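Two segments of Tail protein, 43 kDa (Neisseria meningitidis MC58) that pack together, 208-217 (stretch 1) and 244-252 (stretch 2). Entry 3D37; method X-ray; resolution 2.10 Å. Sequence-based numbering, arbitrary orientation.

Stretch 1 (208-217) DTDNRFSEVT
Stretch 2 (244-252) TLHRPKTVV

The two stretches pair as parallel beta strands at their C-terminal ends, and Arg 247 extends the contact by reaching into a turn of the first stretch; together they bury 615 Å².

Strand direction and register come from the backbone: the axes of 215-217 and 249-252 run 27° apart and approach to 4.7 Å, with CA-CA distances of 4.8 Å for Val 216-Lys 249 and 4.6 Å for Thr 217-Thr 250. The extended backbone (phi/psi -131/122 at Val 216, -140/148 at Lys 249) supports the ladder: Lys 249 N donates to Glu 215 O (3.2 Å), Thr 217 N to Lys 249 O (2.9 Å) and Val 251 N to Thr 217 O (2.9 Å). Val 216 and Lys 249 share one sheet face, Thr 217 and Thr 250 the other. Val 216 (t) is buried, and its CG1 lies 4.2 Å from CG2 of Val 251 (t), an apolar contact between branched side chains. A water bonds to Thr 217 OG1 (3.1 Å) and donates to Lys 249 O (2.9 Å).

Before the strands, Ser 214 pairs twice with Arg 247: Ser 214 N donates to Arg 247 O (3.1 Å), while its p rotamer (chi1 73°) lets Ser 214 OG accept from Arg 247 N (3.1 Å). A short hydroxyl suits this backbone-like role.

Residues 209-212 form a type I turn, with Arg 212 N bonded to Thr 209 O at 3.3 Å. Arg 247, extended through chi1-chi3 (ttt, chi4 -86°), brings its guanidinium edge to the carbonyls here: NH1 and NH2 each donate to Asp 210 O at 2.7 Å, and NH1 also to Arg 212 O at 3.2 Å. Several donors on one planar group suit such clustered acceptors.

Phe 213 (chi1 -57°, chi2 -67°) is buried; Lys 249 CD sits 3.8 Å from its ring centroid, 24° off the normal, a CH-pi contact using the lysine's aliphatic portion.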

# COMPACT_ATOMS: atom_id res chain seq x y z
N ASP A 208 26.63 16.14 -8.09
CA ASP A 208 26.70 15.46 -9.36
C ASP A 208 27.95 15.96 -10.09
O ASP A 208 28.14 17.15 -10.22
CB ASP A 208 25.44 15.81 -10.12
CG ASP A 208 25.38 15.18 -11.44
OD1 ASP A 208 26.28 15.44 -12.24
OD2 ASP A 208 24.41 14.43 -11.68
N THR A 209 28.79 15.05 -10.55
CA THR A 209 30.03 15.40 -11.23
C THR A 209 29.99 15.18 -12.76
O THR A 209 31.02 15.17 -13.43
CB THR A 209 31.17 14.60 -10.60
OG1 THR A 209 30.93 13.20 -10.80
CG2 THR A 209 31.25 14.85 -9.07
N ASP A 210 28.80 15.03 -13.31
CA ASP A 210 28.62 14.85 -14.74
C ASP A 210 29.41 15.81 -15.64
O ASP A 210 30.00 15.42 -16.65
CB ASP A 210 27.15 15.11 -15.07
CG ASP A 210 26.42 13.89 -15.51
OD1 ASP A 210 25.33 13.65 -14.91
OD2 ASP A 210 26.93 13.21 -16.47
N ASN A 211 29.30 17.09 -15.31
CA ASN A 211 29.79 18.15 -16.14
C ASN A 211 30.94 18.86 -15.46
O ASN A 211 31.13 20.06 -15.61
CB ASN A 211 28.64 19.07 -16.52
CG ASN A 211 27.81 18.52 -17.68
OD1 ASN A 211 28.36 17.95 -18.63
ND2 ASN A 211 26.51 18.70 -17.62
N ARG A 212 31.71 18.09 -14.70
CA ARG A 212 32.92 18.57 -14.09
C ARG A 212 34.08 18.01 -14.89
O ARG A 212 34.43 16.82 -14.82
CB ARG A 212 33.00 18.13 -12.63
CG ARG A 212 34.34 18.53 -11.99
CD ARG A 212 34.24 18.66 -10.44
NE ARG A 212 34.54 17.40 -9.75
CZ ARG A 212 35.77 16.95 -9.48
NH1 ARG A 212 35.95 15.80 -8.83
NH2 ARG A 212 36.85 17.67 -9.85
N PHE A 213 34.68 18.89 -15.68
CA PHE A 213 35.69 18.50 -16.63
C PHE A 213 37.07 18.91 -16.13
O PHE A 213 37.19 19.84 -15.30
CB PHE A 213 35.35 19.12 -17.97
CG PHE A 213 33.98 18.74 -18.46
CD1 PHE A 213 33.70 17.44 -18.82
CD2 PHE A 213 32.98 19.68 -18.55
CE1 PHE A 213 32.45 17.08 -19.27
CE2 PHE A 213 31.72 19.32 -19.01
CZ PHE A 213 31.46 18.03 -19.37
N SER A 214 38.09 18.19 -16.59
CA SER A 214 39.47 18.42 -16.18
C SER A 214 40.09 19.61 -16.92
O SER A 214 40.63 20.53 -16.29
CB SER A 214 40.30 17.14 -16.39
OG SER A 214 40.56 16.91 -17.77
N GLU A 215 40.06 19.57 -18.25
CA GLU A 215 40.39 20.71 -19.08
C GLU A 215 39.21 20.90 -20.02
O GLU A 215 38.60 19.92 -20.45
CB GLU A 215 41.65 20.47 -19.93
CG GLU A 215 42.94 20.17 -19.12
CD GLU A 215 44.22 20.18 -19.97
OE1 GLU A 215 44.26 20.83 -21.05
OE2 GLU A 215 45.20 19.54 -19.52
N VAL A 216 38.90 22.15 -20.36
CA VAL A 216 37.89 22.41 -21.36
C VAL A 216 38.47 23.40 -22.33
O VAL A 216 38.89 24.48 -21.94
CB VAL A 216 36.56 22.92 -20.77
CG1 VAL A 216 35.54 23.24 -21.90
CG2 VAL A 216 36.01 21.88 -19.78
N THR A 217 38.52 23.01 -23.59
CA THR A 217 39.05 23.87 -24.59
C THR A 217 37.88 24.50 -25.33
O THR A 217 37.02 23.81 -25.87
CB THR A 217 40.07 23.09 -25.48
OG1 THR A 217 39.45 21.92 -26.04
CG2 THR A 217 41.25 22.63 -24.62
N THR A 244 42.12 15.31 -10.90
CA THR A 244 43.15 14.34 -11.29
C THR A 244 42.72 13.51 -12.51
O THR A 244 43.54 13.19 -13.38
CB THR A 244 43.54 13.39 -10.15
OG1 THR A 244 42.36 12.87 -9.54
CG2 THR A 244 44.34 14.11 -9.11
N LEU A 245 41.42 13.20 -12.59
CA LEU A 245 40.87 12.35 -13.65
C LEU A 245 40.87 13.06 -15.00
O LEU A 245 40.50 14.22 -15.10
CB LEU A 245 39.42 11.93 -13.31
CG LEU A 245 39.18 11.22 -11.98
CD1 LEU A 245 37.67 11.03 -11.75
CD2 LEU A 245 39.94 9.88 -11.89
N HIS A 246 41.30 12.35 -16.03
CA HIS A 246 41.28 12.85 -17.39
C HIS A 246 39.85 12.88 -17.95
O HIS A 246 39.26 11.84 -18.23
CB HIS A 246 42.17 11.97 -18.28
CG HIS A 246 42.33 12.48 -19.68
ND1 HIS A 246 43.02 13.63 -19.98
CD2 HIS A 246 41.93 11.96 -20.87
CE1 HIS A 246 43.02 13.82 -21.29
NE2 HIS A 246 42.37 12.81 -21.86
N ARG A 247 39.32 14.08 -18.14
CA ARG A 247 37.96 14.24 -18.66
C ARG A 247 37.87 15.52 -19.49
O ARG A 247 37.26 16.50 -19.07
CB ARG A 247 36.98 14.22 -17.48
CG ARG A 247 35.63 13.71 -17.84
CD ARG A 247 34.90 13.21 -16.63
NE ARG A 247 33.55 12.83 -16.99
CZ ARG A 247 32.52 13.67 -17.05
NH1 ARG A 247 32.68 14.96 -16.71
NH2 ARG A 247 31.33 13.22 -17.41
N PRO A 248 38.52 15.53 -20.67
CA PRO A 248 38.60 16.70 -21.53
C PRO A 248 37.37 16.93 -22.38
O PRO A 248 36.71 15.99 -22.82
CB PRO A 248 39.78 16.37 -22.46
CG PRO A 248 39.75 14.89 -22.57
CD PRO A 248 39.28 14.39 -21.24
N LYS A 249 37.08 18.18 -22.63
CA LYS A 249 35.94 18.52 -23.43
C LYS A 249 36.35 19.67 -24.32
O LYS A 249 37.19 20.49 -23.96
CB LYS A 249 34.72 18.88 -22.55
CG LYS A 249 33.41 18.98 -23.38
CD LYS A 249 32.21 19.42 -22.58
CE LYS A 249 31.03 18.44 -22.72
NZ LYS A 249 30.24 18.59 -23.99
N THR A 250 35.79 19.71 -25.51
CA THR A 250 36.04 20.83 -26.37
C THR A 250 34.68 21.35 -26.75
O THR A 250 33.79 20.56 -27.07
CB THR A 250 36.91 20.46 -27.61
OG1 THR A 250 36.12 20.51 -28.81
CG2 THR A 250 37.60 19.09 -27.45
N VAL A 251 34.51 22.67 -26.67
CA VAL A 251 33.23 23.31 -26.97
C VAL A 251 33.44 24.43 -28.03
O VAL A 251 34.35 25.25 -27.88
CB VAL A 251 32.58 23.91 -25.67
CG1 VAL A 251 31.31 24.66 -26.00
CG2 VAL A 251 32.33 22.79 -24.60
N VAL A 252 32.61 24.46 -29.08
CA VAL A 252 32.60 25.58 -30.01
C VAL A 252 31.58 26.62 -29.55
O VAL A 252 30.41 26.31 -29.35
CB VAL A 252 32.34 25.16 -31.51
CG1 VAL A 252 32.02 26.38 -32.39
CG2 VAL A 252 33.55 24.42 -32.08
O HOH W 1 40.05 19.96 -23.77